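Local coordinates for protein proto-oncogene vav (Homo sapiens, PDB 6NEW) that probably acts as a guanine nucleotide exchange factor for Rac-type small GTPases, through a DH-PH-C1 cassette whose C1 domain binds two zinc ions, at residues 235-243 / 278-289; 307-317 / 329-338. All coordinates share one frame; numbering follows the deposited sequence.

Contact 1 of 2, residues 235-243 / 278-289; sequences SIENLDQSL and LICKRRGDSYDL
Ile236 and Glu237 lie parallel to Tyr287 and Asp288, joined by three nearly straight backbone bonds, the shortest being Glu237 N to Tyr287 O at 2.8 Å. On one face Ile236 holds CG2 anti to its backbone N (CG1 at chi1 -57°), which sends CG2 toward Cys280 SG, while CD1 reaches Leu278 CD2. That Leu278 methyl is met by Leu243 CD2 at 3.8 Å and by Leu239 CD2, whose side chain crosses Leu278 at about a right angle. Ser235 sets CB at the edge of the Tyr287 ring, its OG being bonded to Phe232 O. Here the chain leaves helix 196-235 of the DH domain and adds an edge strand to the PH-domain sheet, a DH-PH junction. On the other face Glu237 extends beyond CG along Ser286, and its carboxylate, turned 78° from the guanidinium, stands over one face of Arg283. This salt bridge rests on charge alone, and its detail is doubtful, since Arg283 is poorly ordered and Glu237 OE1 is modelled too near it; Arg283 NH1 also pairs with Asp288 OD1 at 3.1 Å. With an alanine in place of Glu237, Arg283 would probably be left with Asp288 as its acidic mate here, and Ser286 less covered.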
loop_
_atom_site.group_PDB
_atom_site.type_symbol
_atom_site.label_atom_id
_atom_site.label_comp_id
_atom_site.label_asym_id
_atom_site.label_seq_id
_atom_site.Cartn_x
_atom_site.Cartn_y
_atom_site.Cartn_z
ATOM N N SER A 235 -10.652 17.917 11.293
ATOM C CA SER A 235 -10.311 18.432 12.607
ATOM C C SER A 235 -9.554 19.769 12.577
ATOM O O SER A 235 -9.627 20.491 13.568
ATOM C CB SER A 235 -9.555 17.380 13.415
ATOM O OG SER A 235 -8.220 17.241 12.963
ATOM N N ILE A 236 -8.868 20.115 11.458
ATOM C CA ILE A 236 -8.100 21.362 11.367
ATOM C C ILE A 236 -8.911 22.511 10.721
ATOM O O ILE A 236 -9.480 22.373 9.650
ATOM C CB ILE A 236 -6.688 21.182 10.715
ATOM C CG1 ILE A 236 -5.855 20.131 11.480
ATOM C CG2 ILE A 236 -5.908 22.525 10.640
ATOM C CD1 ILE A 236 -4.809 19.463 10.637
ATOM N N GLU A 237 -8.878 23.669 11.375
ATOM C CA GLU A 237 -9.541 24.904 10.988
ATOM C C GLU A 237 -8.559 25.922 10.438
ATOM O O GLU A 237 -7.432 26.031 10.931
ATOM C CB GLU A 237 -10.189 25.503 12.226
ATOM C CG GLU A 237 -11.628 25.091 12.439
ATOM C CD GLU A 237 -12.341 26.032 13.392
ATOM O OE1 GLU A 237 -11.702 27.017 13.823
ATOM O OE2 GLU A 237 -13.517 25.773 13.737
ATOM N N ASN A 238 -9.020 26.695 9.436
ATOM C CA ASN A 238 -8.301 27.766 8.733
ATOM C C ASN A 238 -7.091 27.248 7.949
ATOM O O ASN A 238 -6.147 27.998 7.640
ATOM C CB ASN A 238 -7.942 28.962 9.640
ATOM C CG ASN A 238 -9.088 29.916 9.928
ATOM O OD1 ASN A 238 -10.249 29.720 9.530
ATOM N ND2 ASN A 238 -8.781 30.985 10.647
ATOM N N LEU A 239 -7.166 25.967 7.575
ATOM C CA LEU A 239 -6.197 25.303 6.720
ATOM C C LEU A 239 -6.836 25.428 5.329
ATOM O O LEU A 239 -7.887 24.837 5.088
ATOM C CB LEU A 239 -6.026 23.826 7.145
ATOM C CG LEU A 239 -5.250 22.903 6.199
ATOM C CD1 LEU A 239 -3.835 23.434 5.893
ATOM C CD2 LEU A 239 -5.204 21.502 6.751
ATOM N N ASP A 240 -6.255 26.263 4.463
ATOM C CA ASP A 240 -6.792 26.538 3.123
ATOM C C ASP A 240 -6.399 25.513 2.023
ATOM O O ASP A 240 -6.699 25.757 0.861
ATOM C CB ASP A 240 -6.398 27.974 2.687
ATOM C CG ASP A 240 -4.924 28.179 2.329
ATOM O OD1 ASP A 240 -4.061 27.465 2.899
ATOM O OD2 ASP A 240 -4.629 29.094 1.524
ATOM N N GLN A 241 -5.683 24.429 2.361
ATOM C CA GLN A 241 -5.252 23.456 1.351
ATOM C C GLN A 241 -5.431 22.056 1.844
ATOM O O GLN A 241 -5.526 21.835 3.048
ATOM C CB GLN A 241 -3.759 23.645 0.959
ATOM C CG GLN A 241 -3.347 25.052 0.542
ATOM C CD GLN A 241 -2.120 25.069 -0.334
ATOM O OE1 GLN A 241 -1.251 24.198 -0.266
ATOM N NE2 GLN A 241 -2.035 26.068 -1.194
ATOM N N SER A 242 -5.430 21.091 0.913
ATOM C CA SER A 242 -5.510 19.668 1.237
ATOM C C SER A 242 -4.167 19.227 1.837
ATOM O O SER A 242 -3.104 19.571 1.306
ATOM C CB SER A 242 -5.817 18.847 -0.016
ATOM O OG SER A 242 -5.752 17.449 0.231
ATOM N N LEU A 243 -4.235 18.490 2.949
ATOM C CA LEU A 243 -3.096 17.927 3.669
ATOM C C LEU A 243 -2.312 16.933 2.824
ATOM O O LEU A 243 -1.086 16.881 2.943
ATOM C CB LEU A 243 -3.556 17.245 4.965
ATOM C CG LEU A 243 -3.743 18.154 6.157
ATOM C CD1 LEU A 243 -4.427 17.434 7.267
ATOM C CD2 LEU A 243 -2.423 18.703 6.640
ATOM N N LEU A 278 2.448 21.608 10.911
ATOM C CA LEU A 278 1.268 22.431 11.161
ATOM C C LEU A 278 1.223 22.672 12.649
ATOM O O LEU A 278 1.147 21.725 13.426
ATOM C CB LEU A 278 -0.000 21.681 10.709
ATOM C CG LEU A 278 -0.355 21.745 9.218
ATOM C CD1 LEU A 278 0.346 20.666 8.446
ATOM C CD2 LEU A 278 -1.836 21.536 9.028
ATOM N N ILE A 279 1.394 23.929 13.048
ATOM C CA ILE A 279 1.379 24.324 14.452
ATOM C C ILE A 279 0.007 24.941 14.698
ATOM O O ILE A 279 -0.339 25.994 14.147
ATOM C CB ILE A 279 2.577 25.246 14.839
ATOM C CG1 ILE A 279 3.926 24.548 14.561
ATOM C CG2 ILE A 279 2.489 25.683 16.309
ATOM C CD1 ILE A 279 5.039 25.524 14.184
ATOM N N CYS A 280 -0.800 24.217 15.456
ATOM C CA CYS A 280 -2.177 24.573 15.770
ATOM C C CYS A 280 -2.346 24.865 17.238
ATOM O O CYS A 280 -1.566 24.406 18.071
ATOM C CB CYS A 280 -3.138 23.468 15.335
ATOM S SG CYS A 280 -2.943 22.928 13.624
ATOM N N LYS A 281 -3.426 25.581 17.542
ATOM C CA LYS A 281 -3.885 25.910 18.883
ATOM C C LYS A 281 -5.273 25.300 18.987
ATOM O O LYS A 281 -6.075 25.483 18.065
ATOM C CB LYS A 281 -3.948 27.438 19.072
ATOM C CG LYS A 281 -4.371 27.856 20.472
ATOM C CD LYS A 281 -4.109 29.331 20.728
ATOM C CE LYS A 281 -4.544 29.730 22.120
ATOM N NZ LYS A 281 -3.645 29.178 23.169
ATOM N N ARG A 282 -5.556 24.545 20.062
ATOM C CA ARG A 282 -6.889 23.956 20.230
ATOM C C ARG A 282 -7.944 25.078 20.451
ATOM O O ARG A 282 -7.810 25.877 21.378
ATOM C CB ARG A 282 -6.911 22.892 21.343
ATOM C CG ARG A 282 -8.283 22.226 21.499
ATOM C CD ARG A 282 -8.350 21.190 22.613
ATOM N NE ARG A 282 -8.094 21.742 23.953
ATOM C CZ ARG A 282 -9.017 22.283 24.749
ATOM N NH1 ARG A 282 -10.279 22.388 24.344
ATOM N NH2 ARG A 282 -8.680 22.736 25.951
ATOM N N ARG A 283 -8.917 25.180 19.522
ATOM C CA ARG A 283 -10.002 26.167 19.522
ATOM C C ARG A 283 -11.330 25.404 19.709
ATOM O O ARG A 283 -12.240 25.475 18.872
ATOM C CB ARG A 283 -9.971 27.003 18.221
ATOM C CG ARG A 283 -10.763 28.308 18.295
ATOM C CD ARG A 283 -11.759 28.433 17.156
ATOM N NE ARG A 283 -11.199 29.153 16.011
ATOM C CZ ARG A 283 -11.892 29.517 14.934
ATOM N NH1 ARG A 283 -11.297 30.164 13.941
ATOM N NH2 ARG A 283 -13.179 29.200 14.826
ATOM N N GLY A 284 -11.392 24.669 20.823
ATOM C CA GLY A 284 -12.529 23.857 21.232
ATOM C C GLY A 284 -12.480 22.445 20.688
ATOM O O GLY A 284 -11.642 21.630 21.102
ATOM N N ASP A 285 -13.417 22.147 19.765
ATOM C CA ASP A 285 -13.561 20.833 19.113
ATOM C C ASP A 285 -12.510 20.621 18.023
ATOM O O ASP A 285 -12.167 19.473 17.705
ATOM C CB ASP A 285 -14.955 20.698 18.474
ATOM N N SER A 286 -12.076 21.741 17.405
ATOM C CA SER A 286 -11.130 21.846 16.293
ATOM C C SER A 286 -9.744 22.429 16.682
ATOM O O SER A 286 -9.599 23.097 17.712
ATOM C CB SER A 286 -11.744 22.690 15.179
ATOM O OG SER A 286 -11.997 24.011 15.633
ATOM N N TYR A 287 -8.733 22.168 15.827
ATOM C CA TYR A 287 -7.371 22.678 15.956
ATOM C C TYR A 287 -7.288 23.848 14.990
ATOM O O TYR A 287 -7.609 23.686 13.819
ATOM C CB TYR A 287 -6.344 21.596 15.568
ATOM C CG TYR A 287 -6.446 20.299 16.347
ATOM C CD1 TYR A 287 -5.769 20.134 17.552
ATOM C CD2 TYR A 287 -7.120 19.201 15.826
ATOM C CE1 TYR A 287 -5.839 18.935 18.265
ATOM C CE2 TYR A 287 -7.183 17.990 16.521
ATOM C CZ TYR A 287 -6.550 17.867 17.748
ATOM O OH TYR A 287 -6.597 16.679 18.445
ATOM N N ASP A 288 -6.928 25.034 15.479
ATOM C CA ASP A 288 -6.829 26.207 14.621
ATOM C C ASP A 288 -5.382 26.436 14.185
ATOM O O ASP A 288 -4.509 26.605 15.025
ATOM C CB ASP A 288 -7.449 27.454 15.276
ATOM C CG ASP A 288 -7.694 28.574 14.275
ATOM O OD1 ASP A 288 -8.689 28.484 13.511
ATOM O OD2 ASP A 288 -6.877 29.519 14.227
ATOM N N LEU A 289 -5.132 26.400 12.869
ATOM C CA LEU A 289 -3.803 26.576 12.286
ATOM C C LEU A 289 -3.251 27.978 12.530
ATOM O O LEU A 289 -3.877 28.965 12.144
ATOM C CB LEU A 289 -3.772 26.180 10.791
ATOM C CG LEU A 289 -2.406 26.282 10.096
ATOM C CD1 LEU A 289 -1.472 25.171 10.528
ATOM C CD2 LEU A 289 -2.555 26.309 8.594
#

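Contact 2 of 2, residues 307-317 / 329-338; sequences DRDNKKWSHMF and ELFFKTRELK
Backbone pairing between His315-Phe317 and Leu330-Phe332 sets the frame: Phe332 N donates to His315 O at 2.8 Å and Leu330 N to Phe317 O, with a weak return bond from Phe317 N to Leu330 O. Beyond the strands, Trp313 N bonds to Lys333 O from within the type II turn Lys311-Ser314.

Aromatic contacts occupy both faces. Lys333 lays CG 3.6 Å from the centroid of the five-membered ring of Trp313, a CH-pi contact over the face. With CG anti to the backbone N (chi1 152°), Met316 puts CB over the Phe331 ring, and the extended chi2 carries SD obliquely beside it, a Met-aromatic contact. Phe317 and Phe332 are nearly parallel but slid apart, centroids 5.4 Å from each other. The His315 ring receives Arg335 N over the centre of one face and Ser314 OG over the other, while its NE2 donates to Asn310 OD1 at 2.8 Å.

Charged groups gather at the helix start. Asp307 stacks its carboxylate on the Arg335 guanidinium, planes 20° apart, with no N-H aimed at it. Lys338 NZ donates to Met316 O at 3.0 Å, pairs with Asp302 and shares water 1 with Asp307 OD1. Thr334 OG1 caps the helix by accepting from Leu337 N. The last hairpin leading into the C-terminal helix that caps the sheet is characteristic of the PH fold.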
loop_
_atom_site.group_PDB
_atom_site.type_symbol
_atom_site.label_atom_id
_atom_site.label_comp_id
_atom_site.label_asym_id
_atom_site.label_seq_id
_atom_site.Cartn_x
_atom_site.Cartn_y
_atom_site.Cartn_z
ATOM N N ASP A 307 18.438 16.953 29.156
ATOM C CA ASP A 307 18.899 15.625 29.604
ATOM C C ASP A 307 19.265 15.576 31.087
ATOM O O ASP A 307 18.821 14.658 31.777
ATOM C CB ASP A 307 20.099 15.128 28.768
ATOM C CG ASP A 307 19.808 14.760 27.328
ATOM O OD1 ASP A 307 18.701 15.054 26.855
ATOM O OD2 ASP A 307 20.695 14.167 26.675
ATOM N N ARG A 308 20.061 16.577 31.565
ATOM C CA ARG A 308 20.597 16.714 32.925
ATOM C C ARG A 308 19.571 16.619 34.069
ATOM O O ARG A 308 19.640 15.673 34.852
ATOM C CB ARG A 308 21.411 18.008 33.073
ATOM N N ASP A 309 18.603 17.541 34.138
ATOM C CA ASP A 309 17.628 17.551 35.232
ATOM C C ASP A 309 16.403 16.663 34.993
ATOM O O ASP A 309 15.776 16.230 35.972
ATOM C CB ASP A 309 17.215 18.992 35.591
ATOM C CG ASP A 309 18.366 19.908 35.973
ATOM O OD1 ASP A 309 19.524 19.430 36.014
ATOM O OD2 ASP A 309 18.112 21.101 36.236
ATOM N N ASN A 310 16.104 16.356 33.701
ATOM C CA ASN A 310 14.987 15.513 33.255
ATOM C C ASN A 310 13.655 15.929 33.887
ATOM O O ASN A 310 12.873 15.093 34.337
ATOM C CB ASN A 310 15.303 14.030 33.458
ATOM C CG ASN A 310 14.513 13.075 32.601
ATOM O OD1 ASN A 310 14.406 13.220 31.375
ATOM N ND2 ASN A 310 14.009 12.022 33.222
ATOM N N LYS A 311 13.438 17.251 33.953
ATOM C CA LYS A 311 12.223 17.867 34.472
ATOM C C LYS A 311 11.226 17.910 33.309
ATOM O O LYS A 311 11.638 18.128 32.169
ATOM C CB LYS A 311 12.512 19.289 35.016
ATOM C CG LYS A 311 13.498 19.350 36.192
ATOM C CD LYS A 311 12.866 18.983 37.545
ATOM C CE LYS A 311 13.888 18.732 38.633
ATOM N NZ LYS A 311 14.359 17.321 38.648
ATOM N N LYS A 312 9.934 17.642 33.576
ATOM C CA LYS A 312 8.899 17.622 32.536
ATOM C C LYS A 312 8.809 18.938 31.779
ATOM O O LYS A 312 8.966 19.993 32.393
ATOM C CB LYS A 312 7.544 17.171 33.096
ATOM C CG LYS A 312 7.430 15.651 33.031
ATOM C CD LYS A 312 6.384 15.037 33.931
ATOM C CE LYS A 312 6.706 13.583 34.226
ATOM N NZ LYS A 312 6.426 12.678 33.075
ATOM N N TRP A 313 8.686 18.861 30.431
ATOM C CA TRP A 313 8.608 19.989 29.485
ATOM C C TRP A 313 9.969 20.686 29.200
ATOM O O TRP A 313 9.988 21.764 28.596
ATOM C CB TRP A 313 7.542 21.027 29.905
ATOM C CG TRP A 313 6.126 20.568 29.745
ATOM C CD1 TRP A 313 5.209 20.369 30.737
ATOM C CD2 TRP A 313 5.454 20.286 28.513
ATOM N NE1 TRP A 313 4.005 19.981 30.200
ATOM C CE2 TRP A 313 4.126 19.921 28.835
ATOM C CE3 TRP A 313 5.842 20.315 27.161
ATOM C CZ2 TRP A 313 3.183 19.597 27.854
ATOM C CZ3 TRP A 313 4.911 19.980 26.193
ATOM C CH2 TRP A 313 3.601 19.619 26.541
ATOM N N SER A 314 11.091 20.084 29.627
ATOM C CA SER A 314 12.428 20.656 29.431
ATOM C C SER A 314 13.154 20.032 28.222
ATOM O O SER A 314 14.229 20.497 27.836
ATOM C CB SER A 314 13.273 20.481 30.691
ATOM O OG SER A 314 13.679 19.131 30.854
ATOM N N HIS A 315 12.568 18.990 27.636
ATOM C CA HIS A 315 13.160 18.278 26.522
ATOM C C HIS A 315 12.934 18.998 25.199
ATOM O O HIS A 315 11.810 19.056 24.692
ATOM C CB HIS A 315 12.668 16.838 26.516
ATOM C CG HIS A 315 12.778 16.203 27.860
ATOM N ND1 HIS A 315 11.716 16.217 28.750
ATOM C CD2 HIS A 315 13.845 15.627 28.454
ATOM C CE1 HIS A 315 12.154 15.602 29.834
ATOM N NE2 HIS A 315 13.434 15.241 29.708
ATOM N N MET A 316 14.020 19.576 24.664
ATOM C CA MET A 316 13.979 20.358 23.446
ATOM C C MET A 316 14.974 19.956 22.339
ATOM O O MET A 316 16.001 19.338 22.580
ATOM C CB MET A 316 14.159 21.857 23.787
ATOM C CG MET A 316 14.786 22.641 22.647
ATOM S SD MET A 316 15.256 24.359 22.828
ATOM C CE MET A 316 16.337 24.279 24.279
ATOM N N PHE A 317 14.626 20.358 21.114
ATOM C CA PHE A 317 15.399 20.377 19.894
ATOM C C PHE A 317 14.955 21.628 19.169
ATOM O O PHE A 317 13.877 22.171 19.460
ATOM C CB PHE A 317 15.298 19.112 19.049
ATOM C CG PHE A 317 13.975 18.696 18.461
ATOM C CD1 PHE A 317 13.546 19.207 17.234
ATOM C CD2 PHE A 317 13.213 17.700 19.064
ATOM C CE1 PHE A 317 12.341 18.778 16.662
ATOM C CE2 PHE A 317 12.021 17.258 18.483
ATOM C CZ PHE A 317 11.580 17.816 17.302
ATOM N N GLU A 329 11.928 26.581 18.963
ATOM C CA GLU A 329 12.401 25.727 20.059
ATOM C C GLU A 329 11.198 24.865 20.384
ATOM O O GLU A 329 10.120 25.395 20.643
ATOM C CB GLU A 329 12.797 26.535 21.305
ATOM C CG GLU A 329 13.993 27.461 21.148
ATOM C CD GLU A 329 14.527 27.950 22.485
ATOM O OE1 GLU A 329 13.707 28.161 23.408
ATOM O OE2 GLU A 329 15.761 28.128 22.612
ATOM N N LEU A 330 11.364 23.552 20.299
ATOM C CA LEU A 330 10.266 22.624 20.456
ATOM C C LEU A 330 10.447 21.862 21.734
ATOM O O LEU A 330 11.441 21.143 21.893
ATOM C CB LEU A 330 10.189 21.684 19.212
ATOM C CG LEU A 330 9.318 22.098 17.993
ATOM C CD1 LEU A 330 9.565 23.503 17.551
ATOM C CD2 LEU A 330 9.599 21.216 16.817
ATOM N N PHE A 331 9.487 22.027 22.661
ATOM C CA PHE A 331 9.553 21.375 23.976
ATOM C C PHE A 331 8.519 20.273 24.109
ATOM O O PHE A 331 7.330 20.501 23.875
ATOM C CB PHE A 331 9.404 22.384 25.127
ATOM C CG PHE A 331 10.445 23.471 25.175
ATOM C CD1 PHE A 331 10.278 24.651 24.450
ATOM C CD2 PHE A 331 11.561 23.350 26.003
ATOM C CE1 PHE A 331 11.237 25.663 24.508
ATOM C CE2 PHE A 331 12.519 24.362 26.066
ATOM C CZ PHE A 331 12.360 25.505 25.308
ATOM N N PHE A 332 8.989 19.092 24.500
ATOM C CA PHE A 332 8.171 17.904 24.712
ATOM C C PHE A 332 8.133 17.568 26.215
ATOM O O PHE A 332 9.072 17.928 26.943
ATOM C CB PHE A 332 8.672 16.735 23.836
ATOM C CG PHE A 332 8.585 17.152 22.389
ATOM C CD1 PHE A 332 7.372 17.111 21.711
ATOM C CD2 PHE A 332 9.687 17.715 21.740
ATOM C CE1 PHE A 332 7.273 17.592 20.410
ATOM C CE2 PHE A 332 9.572 18.220 20.457
ATOM C CZ PHE A 332 8.376 18.125 19.784
ATOM N N LYS A 333 7.025 16.951 26.681
ATOM C CA LYS A 333 6.846 16.628 28.095
ATOM C C LYS A 333 7.899 15.649 28.602
ATOM O O LYS A 333 8.441 15.876 29.679
ATOM C CB LYS A 333 5.418 16.163 28.417
ATOM C CG LYS A 333 4.977 16.588 29.812
ATOM C CD LYS A 333 3.626 16.035 30.204
ATOM C CE LYS A 333 3.131 16.740 31.444
ATOM N NZ LYS A 333 2.246 15.872 32.265
ATOM N N THR A 334 8.252 14.632 27.801
ATOM C CA THR A 334 9.260 13.628 28.153
ATOM C C THR A 334 10.424 13.574 27.162
ATOM O O THR A 334 10.357 14.166 26.080
ATOM C CB THR A 334 8.634 12.230 28.272
ATOM O OG1 THR A 334 8.182 11.785 26.992
ATOM C CG2 THR A 334 7.516 12.164 29.303
ATOM N N ARG A 335 11.483 12.825 27.543
ATOM C CA ARG A 335 12.690 12.584 26.758
ATOM C C ARG A 335 12.346 11.634 25.604
ATOM O O ARG A 335 12.865 11.810 24.505
ATOM C CB ARG A 335 13.791 11.980 27.664
ATOM C CG ARG A 335 15.065 11.501 26.971
ATOM C CD ARG A 335 16.094 12.601 26.807
ATOM N NE ARG A 335 17.315 12.090 26.183
ATOM C CZ ARG A 335 18.356 11.584 26.843
ATOM N NH1 ARG A 335 18.344 11.520 28.172
ATOM N NH2 ARG A 335 19.416 11.140 26.181
ATOM N N GLU A 336 11.467 10.635 25.862
ATOM C CA GLU A 336 11.022 9.627 24.891
ATOM C C GLU A 336 10.265 10.300 23.749
ATOM O O GLU A 336 10.519 9.989 22.585
ATOM C CB GLU A 336 10.133 8.550 25.548
ATOM C CG GLU A 336 10.814 7.730 26.630
ATOM C CD GLU A 336 10.767 8.352 28.017
ATOM O OE1 GLU A 336 9.669 8.383 28.620
ATOM O OE2 GLU A 336 11.830 8.806 28.501
ATOM N N LEU A 337 9.365 11.242 24.089
ATOM C CA LEU A 337 8.588 12.021 23.130
ATOM C C LEU A 337 9.498 12.862 22.221
ATOM O O LEU A 337 9.330 12.834 20.998
ATOM C CB LEU A 337 7.571 12.923 23.856
ATOM C CG LEU A 337 6.257 12.263 24.221
ATOM C CD1 LEU A 337 5.518 13.064 25.289
ATOM C CD2 LEU A 337 5.383 12.065 22.988
ATOM N N LYS A 338 10.469 13.591 22.840
ATOM C CA LYS A 338 11.459 14.441 22.175
ATOM C C LYS A 338 12.223 13.602 21.175
ATOM O O LYS A 338 12.268 13.959 19.997
ATOM C CB LYS A 338 12.435 15.064 23.191
ATOM C CG LYS A 338 13.529 15.889 22.505
ATOM C CD LYS A 338 14.718 16.072 23.397
ATOM C CE LYS A 338 15.972 16.075 22.596
ATOM N NZ LYS A 338 17.085 16.646 23.374
HETATM O O HOH W 1 16.269 16.372 26.525
HETATM O O HOH W 2 11.837 12.009 30.721
HETATM O O HOH W 3 16.774 11.663 30.572
#

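In the fold
Both contacts belong to one sheet of the PH domain, yet their centres lie 25 Å apart and they do not touch. Contact 1 pairs two strands in parallel at the sheet's outermost position, where the DH helix hands over to the sheet; contact 2 joins antiparallel neighbours of a hairpin and brings in the start of helix 335-352. Each is partly buried, with an apolar interior and a charged margin. In contact 1 the interior is aliphatic and the margin a small acid-arginine network; in contact 2 aromatic rings dominate, and waters and a capped helix end join the polar side. The second also buries more surface, 1075 against 604 Å².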